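Local atomic coordinates of interferon (Danio rerio, PDB entry 3PIV), a protein that probably acts as a secreted type I interferon cytokine that binds a cell-surface receptor and triggers antiviral defence. Residues A[26-31]-A[140-145]; A[37-42]-A[114-119]. All coordinates share one frame; numbering follows the deposited sequence.

Contact 1: A[26-31]-A[140-145]; sequences GKYADL and IRRVVK
Y28 loses more surface here than any other residue, its ring held between two basic side chains of helix 134-158. Its CG stands anti to the carbonyl carbon (chi1 -77°), which turns the ring in over the helix. On one face lies K145, whose straight aliphatic chain brings CD to 3.7 Å from the ring centroid, a CH-pi contact nearly over the centre. The opposite face carries the guanidinium of R141, tilted only 15° from the ring and shifted toward its rim, with CZ 4.5 Å from the Y28 centroid in a cation-pi stack. In the all-helical bundle of type I interferons, this is where the loop leaving helix 10-23 passes across helix 134-158. R141, extended from CG to NE, also grips the carbonyl of G26 end-on: NH2 donates to G26 O at 2.9 Å in the carbonyl plane, NH1 from above it. NH2 also hydrogen-bonds L21 O, and NH1 forms a salt bridge with E138. R142 bends at chi2 (55°), so that its CG rests 3.3 Å from A29 O and its guanidinium face meets L31 CB; NE reaches a water at 2.7 Å, and NH1 bonds S146.

Contact 2: A[37-42]-A[114-119]; sequences SRLYTL and IRIKRH
The carbonyl oxygen of S37 is the best-held polar atom, gripped by two donors from T41: the backbone N at 2.9 Å from S37 O, as the regular helical bond, and the hydroxyl OG1 at 3.1 Å from the same atom, arriving from above the carbonyl plane. Both bonds lie within helix 37-44. Across to helix 111-129 the polar chemistry is of another kind, for R38 and R115 reach toward each other tip to tip. R38 NH2 comes to 3.0 Å from R115 NE, a meeting of two donors and of like charges, with the guanidinium planes 38° apart. Water 2 accepts from R38 NH1 at 3.3 Å and donates to R115 O at 3.1 Å, so that it bridges the two helices. R38 is exposed and contorted, its chi1 of -9° nearly eclipsed, and the repulsion expected between the cations may be softened by solvent. R115, bent at chi3, lays one guanidinium face over L39 CA, while its NH1 meets the methyl CD2 of L42. Deeper in, L39 CD1 packs 4.0 Å from I116 CB, the two side chains crossing at about a right angle. The helices run nearly antiparallel, at 151°, with local axes 10.5 Å apart; the short helix 37-44, set in the long connection between helices 10-23 and 48-66, lies against helix 111-129 of the bundle. Helix 48-66 packs against this pair, F54 touching L39, and T58 and H61 touching I116; helix 134-158 completes the surroundings, its H147 bonded to both Y40 OH and H119 NE2.

Contact 1 lies mostly at the surface and contact 2 is partly buried, their centres about 19 Å apart. In contact 1 a loop without regular structure meets helix 134-158, whereas contact 2 pairs two helices, and both segments of contact 2 fall between those of contact 1 in the chain. Basic side chains serve both, but differently: in contact 1 they find an aromatic ring and a backbone carbonyl, while in contact 2 two arginines meet tip to tip beside a small apolar patch. The contacts meet directly where helices 111-129 and 134-158, consecutive in the chain, pack together: V143 CG1 lies 3.9 Å from H119 NE2.

Contact 1: A[26-31]-A[140-145]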
loop_
_atom_site.group_PDB
_atom_site.type_symbol
_atom_site.label_atom_id
_atom_site.label_comp_id
_atom_site.label_asym_id
_atom_site.label_seq_id
_atom_site.Cartn_x
_atom_site.Cartn_y
_atom_site.Cartn_z
ATOM N N GLY A 26 17.043 -0.160 7.673
ATOM C CA GLY A 26 18.281 -0.294 6.933
ATOM C C GLY A 26 18.048 -0.130 5.451
ATOM O O GLY A 26 17.042 0.456 5.028
ATOM N N LYS A 27 18.993 -0.632 4.662
ATOM C CA LYS A 27 18.827 -0.680 3.222
ATOM C C LYS A 27 17.782 -1.750 2.910
ATOM O O LYS A 27 17.535 -2.645 3.728
ATOM C CB LYS A 27 20.158 -0.999 2.533
ATOM C CG LYS A 27 20.396 -2.488 2.294
ATOM C CD LYS A 27 21.225 -3.123 3.394
ATOM C CE LYS A 27 22.700 -3.156 3.018
ATOM N NZ LYS A 27 23.557 -3.596 4.155
ATOM N N TYR A 28 17.169 -1.661 1.734
ATOM C CA TYR A 28 16.098 -2.585 1.384
ATOM C C TYR A 28 16.649 -3.970 1.133
ATOM O O TYR A 28 17.755 -4.108 0.601
ATOM C CB TYR A 28 15.344 -2.117 0.133
ATOM C CG TYR A 28 14.373 -0.985 0.373
ATOM C CD1 TYR A 28 13.103 -1.228 0.892
ATOM C CD2 TYR A 28 14.718 0.325 0.071
ATOM C CE1 TYR A 28 12.205 -0.195 1.093
ATOM C CE2 TYR A 28 13.831 1.360 0.268
ATOM C CZ TYR A 28 12.576 1.098 0.787
ATOM O OH TYR A 28 11.700 2.136 0.985
ATOM N N ALA A 29 15.873 -4.984 1.522
ATOM C CA ALA A 29 16.160 -6.367 1.167
ATOM C C ALA A 29 15.800 -6.626 -0.304
ATOM O O ALA A 29 15.054 -5.861 -0.917
ATOM C CB ALA A 29 15.404 -7.325 2.074
ATOM N N ASP A 30 16.343 -7.695 -0.876
ATOM C CA ASP A 30 15.981 -8.061 -2.241
ATOM C C ASP A 30 14.514 -8.487 -2.283
ATOM O O ASP A 30 14.014 -9.130 -1.350
ATOM C CB ASP A 30 16.878 -9.185 -2.759
ATOM C CG ASP A 30 18.299 -8.725 -3.020
ATOM O OD1 ASP A 30 18.493 -7.604 -3.537
ATOM O OD2 ASP A 30 19.232 -9.493 -2.719
ATOM N N LEU A 31 13.818 -8.124 -3.353
ATOM C CA LEU A 31 12.420 -8.516 -3.490
ATOM C C LEU A 31 12.379 -10.007 -3.748
ATOM O O LEU A 31 12.656 -10.450 -4.868
ATOM C CB LEU A 31 11.757 -7.779 -4.657
ATOM C CG LEU A 31 10.229 -7.581 -4.659
ATOM C CD1 LEU A 31 9.671 -7.688 -6.067
ATOM C CD2 LEU A 31 9.513 -8.548 -3.746
ATOM N N ILE A 140 8.255 -7.681 3.668
ATOM C CA ILE A 140 7.051 -6.856 3.633
ATOM C C ILE A 140 7.394 -5.408 3.248
ATOM O O ILE A 140 6.748 -4.814 2.385
ATOM C CB ILE A 140 6.257 -6.912 4.971
ATOM C CG1 ILE A 140 5.258 -8.073 4.955
ATOM C CG2 ILE A 140 5.490 -5.616 5.201
ATOM C CD1 ILE A 140 5.785 -9.376 4.427
ATOM N N ARG A 141 8.427 -4.859 3.876
ATOM C CA ARG A 141 8.884 -3.514 3.581
ATOM C C ARG A 141 9.295 -3.353 2.100
ATOM O O ARG A 141 8.916 -2.379 1.432
ATOM C CB ARG A 141 10.035 -3.169 4.517
ATOM C CG ARG A 141 10.628 -1.814 4.313
ATOM C CD ARG A 141 11.575 -1.502 5.443
ATOM N NE ARG A 141 12.310 -0.271 5.213
ATOM C CZ ARG A 141 13.628 -0.205 5.074
ATOM N NH1 ARG A 141 14.355 -1.307 5.147
ATOM N NH2 ARG A 141 14.214 0.967 4.879
ATOM N N ARG A 142 10.058 -4.307 1.581
ATOM C CA ARG A 142 10.442 -4.238 0.168
ATOM C C ARG A 142 9.193 -4.309 -0.722
ATOM O O ARG A 142 9.087 -3.561 -1.690
ATOM C CB ARG A 142 11.430 -5.341 -0.203
ATOM C CG ARG A 142 11.841 -5.346 -1.705
ATOM C CD ARG A 142 12.389 -3.999 -2.151
ATOM N NE ARG A 142 12.657 -3.923 -3.593
ATOM C CZ ARG A 142 11.739 -3.639 -4.515
ATOM N NH1 ARG A 142 10.479 -3.414 -4.158
ATOM N NH2 ARG A 142 12.074 -3.588 -5.803
ATOM N N VAL A 143 8.242 -5.174 -0.368
ATOM C CA VAL A 143 6.993 -5.321 -1.127
ATOM C C VAL A 143 6.176 -4.023 -1.143
ATOM O O VAL A 143 5.686 -3.608 -2.187
ATOM C CB VAL A 143 6.111 -6.487 -0.601
ATOM C CG1 VAL A 143 4.669 -6.343 -1.086
ATOM C CG2 VAL A 143 6.685 -7.835 -1.035
ATOM N N VAL A 144 6.056 -3.380 0.015
ATOM C CA VAL A 144 5.314 -2.124 0.132
ATOM C C VAL A 144 5.939 -1.031 -0.739
ATOM O O VAL A 144 5.230 -0.213 -1.331
ATOM C CB VAL A 144 5.246 -1.651 1.596
ATOM C CG1 VAL A 144 4.776 -0.202 1.681
ATOM C CG2 VAL A 144 4.320 -2.553 2.385
ATOM N N LYS A 145 7.267 -1.022 -0.810
ATOM C CA LYS A 145 7.972 -0.128 -1.733
ATOM C C LYS A 145 7.452 -0.325 -3.150
ATOM O O LYS A 145 7.146 0.636 -3.843
ATOM C CB LYS A 145 9.481 -0.361 -1.699
ATOM C CG LYS A 145 10.265 0.570 -2.651
ATOM C CD LYS A 145 11.751 0.242 -2.672
ATOM C CE LYS A 145 12.554 1.297 -3.421
ATOM N NZ LYS A 145 14.014 1.026 -3.325
HETATM O O HOH W 1 15.269 -4.602 -3.982
#

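Contact 2: A[37-42]-A[114-119]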
loop_
_atom_site.group_PDB
_atom_site.type_symbol
_atom_site.label_atom_id
_atom_site.label_comp_id
_atom_site.label_asym_id
_atom_site.label_seq_id
_atom_site.Cartn_x
_atom_site.Cartn_y
_atom_site.Cartn_z
ATOM N N SER A 37 1.799 -7.819 -9.736
ATOM C CA SER A 37 2.025 -6.994 -10.932
ATOM C C SER A 37 0.950 -7.209 -12.001
ATOM O O SER A 37 0.559 -6.291 -12.707
ATOM C CB SER A 37 3.405 -7.292 -11.517
ATOM O OG SER A 37 3.715 -8.663 -11.335
ATOM N N ARG A 38 0.495 -8.443 -12.118
ATOM C CA ARG A 38 -0.665 -8.790 -12.917
ATOM C C ARG A 38 -1.819 -7.820 -12.634
ATOM O O ARG A 38 -2.379 -7.192 -13.536
ATOM C CB ARG A 38 -1.063 -10.199 -12.492
ATOM C CG ARG A 38 0.014 -10.812 -11.565
ATOM C CD ARG A 38 -0.544 -11.372 -10.253
ATOM N NE ARG A 38 -1.747 -10.698 -9.782
ATOM C CZ ARG A 38 -2.499 -11.173 -8.785
ATOM N NH1 ARG A 38 -2.132 -12.299 -8.180
ATOM N NH2 ARG A 38 -3.609 -10.543 -8.381
ATOM N N LEU A 39 -2.152 -7.690 -11.358
ATOM C CA LEU A 39 -3.244 -6.828 -10.916
ATOM C C LEU A 39 -2.987 -5.368 -11.267
ATOM O O LEU A 39 -3.870 -4.672 -11.765
ATOM C CB LEU A 39 -3.412 -6.974 -9.403
ATOM C CG LEU A 39 -4.768 -6.788 -8.734
ATOM C CD1 LEU A 39 -4.567 -6.017 -7.441
ATOM C CD2 LEU A 39 -5.787 -6.121 -9.644
ATOM N N TYR A 40 -1.773 -4.897 -11.002
ATOM C CA TYR A 40 -1.463 -3.499 -11.238
ATOM C C TYR A 40 -1.549 -3.164 -12.725
ATOM O O TYR A 40 -1.990 -2.072 -13.090
ATOM C CB TYR A 40 -0.081 -3.139 -10.681
ATOM C CG TYR A 40 -0.132 -2.691 -9.251
ATOM C CD1 TYR A 40 -0.352 -1.353 -8.931
ATOM C CD2 TYR A 40 -0.017 -3.600 -8.217
ATOM C CE1 TYR A 40 -0.424 -0.936 -7.615
ATOM C CE2 TYR A 40 -0.091 -3.190 -6.893
ATOM C CZ TYR A 40 -0.291 -1.860 -6.605
ATOM O OH TYR A 40 -0.362 -1.455 -5.305
ATOM N N THR A 41 -1.124 -4.103 -13.572
ATOM C CA THR A 41 -1.230 -3.936 -15.026
ATOM C C THR A 41 -2.694 -3.688 -15.378
ATOM O O THR A 41 -3.011 -2.713 -16.064
ATOM C CB THR A 41 -0.691 -5.178 -15.801
ATOM O OG1 THR A 41 0.730 -5.266 -15.650
ATOM C CG2 THR A 41 -1.023 -5.084 -17.283
ATOM N N LEU A 42 -3.575 -4.559 -14.879
ATOM C CA LEU A 42 -5.018 -4.391 -15.047
ATOM C C LEU A 42 -5.500 -3.021 -14.559
ATOM O O LEU A 42 -6.246 -2.341 -15.250
ATOM C CB LEU A 42 -5.764 -5.511 -14.321
ATOM C CG LEU A 42 -7.273 -5.402 -14.067
ATOM C CD1 LEU A 42 -8.068 -5.591 -15.343
ATOM C CD2 LEU A 42 -7.712 -6.424 -13.023
ATOM N N ILE A 114 -11.029 -8.185 -4.445
ATOM C CA ILE A 114 -10.751 -9.562 -4.073
ATOM C C ILE A 114 -9.259 -9.917 -4.184
ATOM O O ILE A 114 -8.671 -10.465 -3.250
ATOM C CB ILE A 114 -11.593 -10.537 -4.938
ATOM C CG1 ILE A 114 -13.096 -10.257 -4.735
ATOM C CG2 ILE A 114 -11.222 -11.971 -4.609
ATOM C CD1 ILE A 114 -14.037 -11.062 -5.604
ATOM N N ARG A 115 -8.645 -9.598 -5.321
ATOM C CA ARG A 115 -7.247 -9.940 -5.555
ATOM C C ARG A 115 -6.304 -9.183 -4.626
ATOM O O ARG A 115 -5.408 -9.784 -4.046
ATOM C CB ARG A 115 -6.870 -9.703 -7.024
ATOM C CG ARG A 115 -7.774 -10.456 -8.013
ATOM C CD ARG A 115 -7.514 -10.058 -9.476
ATOM N NE ARG A 115 -6.150 -10.368 -9.905
ATOM C CZ ARG A 115 -5.695 -10.214 -11.147
ATOM N NH1 ARG A 115 -6.492 -9.762 -12.090
ATOM N NH2 ARG A 115 -4.445 -10.521 -11.442
ATOM N N ILE A 116 -6.505 -7.872 -4.476
ATOM C CA ILE A 116 -5.634 -7.096 -3.590
ATOM C C ILE A 116 -5.742 -7.576 -2.137
ATOM O O ILE A 116 -4.736 -7.682 -1.431
ATOM C CB ILE A 116 -5.853 -5.556 -3.705
ATOM C CG1 ILE A 116 -4.669 -4.801 -3.093
ATOM C CG2 ILE A 116 -7.182 -5.110 -3.043
ATOM C CD1 ILE A 116 -3.337 -5.069 -3.749
ATOM N N LYS A 117 -6.941 -7.858 -1.655
ATOM C CA LYS A 117 -7.106 -8.426 -0.332
ATOM C C LYS A 117 -6.353 -9.733 -0.238
ATOM O O LYS A 117 -5.614 -9.958 0.652
ATOM C CB LYS A 117 -8.547 -8.674 -0.035
ATOM C CG LYS A 117 -8.770 -9.133 1.338
ATOM C CD LYS A 117 -10.180 -9.421 1.650
ATOM C CE LYS A 117 -10.542 -8.983 3.048
ATOM N NZ LYS A 117 -11.796 -9.590 3.574
ATOM N N ARG A 118 -6.557 -10.575 -1.226
ATOM C CA ARG A 118 -5.872 -11.856 -1.289
ATOM C C ARG A 118 -4.344 -11.692 -1.173
ATOM O O ARG A 118 -3.666 -12.445 -0.461
ATOM C CB ARG A 118 -6.255 -12.537 -2.600
ATOM C CG ARG A 118 -5.787 -13.958 -2.773
ATOM C CD ARG A 118 -6.286 -14.498 -4.126
ATOM N NE ARG A 118 -7.708 -14.848 -4.097
ATOM C CZ ARG A 118 -8.560 -14.629 -5.093
ATOM N NH1 ARG A 118 -8.158 -14.041 -6.215
ATOM N NH2 ARG A 118 -9.824 -15.001 -4.967
ATOM N N HIS A 119 -3.795 -10.705 -1.870
ATOM C CA HIS A 119 -2.365 -10.461 -1.773
ATOM C C HIS A 119 -1.938 -10.035 -0.359
ATOM O O HIS A 119 -0.960 -10.538 0.189
ATOM C CB HIS A 119 -1.926 -9.431 -2.814
ATOM C CG HIS A 119 -0.596 -8.813 -2.528
ATOM N ND1 HIS A 119 0.580 -9.531 -2.555
ATOM C CD2 HIS A 119 -0.254 -7.542 -2.207
ATOM C CE1 HIS A 119 1.592 -8.727 -2.276
ATOM N NE2 HIS A 119 1.113 -7.518 -2.048
HETATM O O HOH W 2 -3.767 -11.994 -5.376
#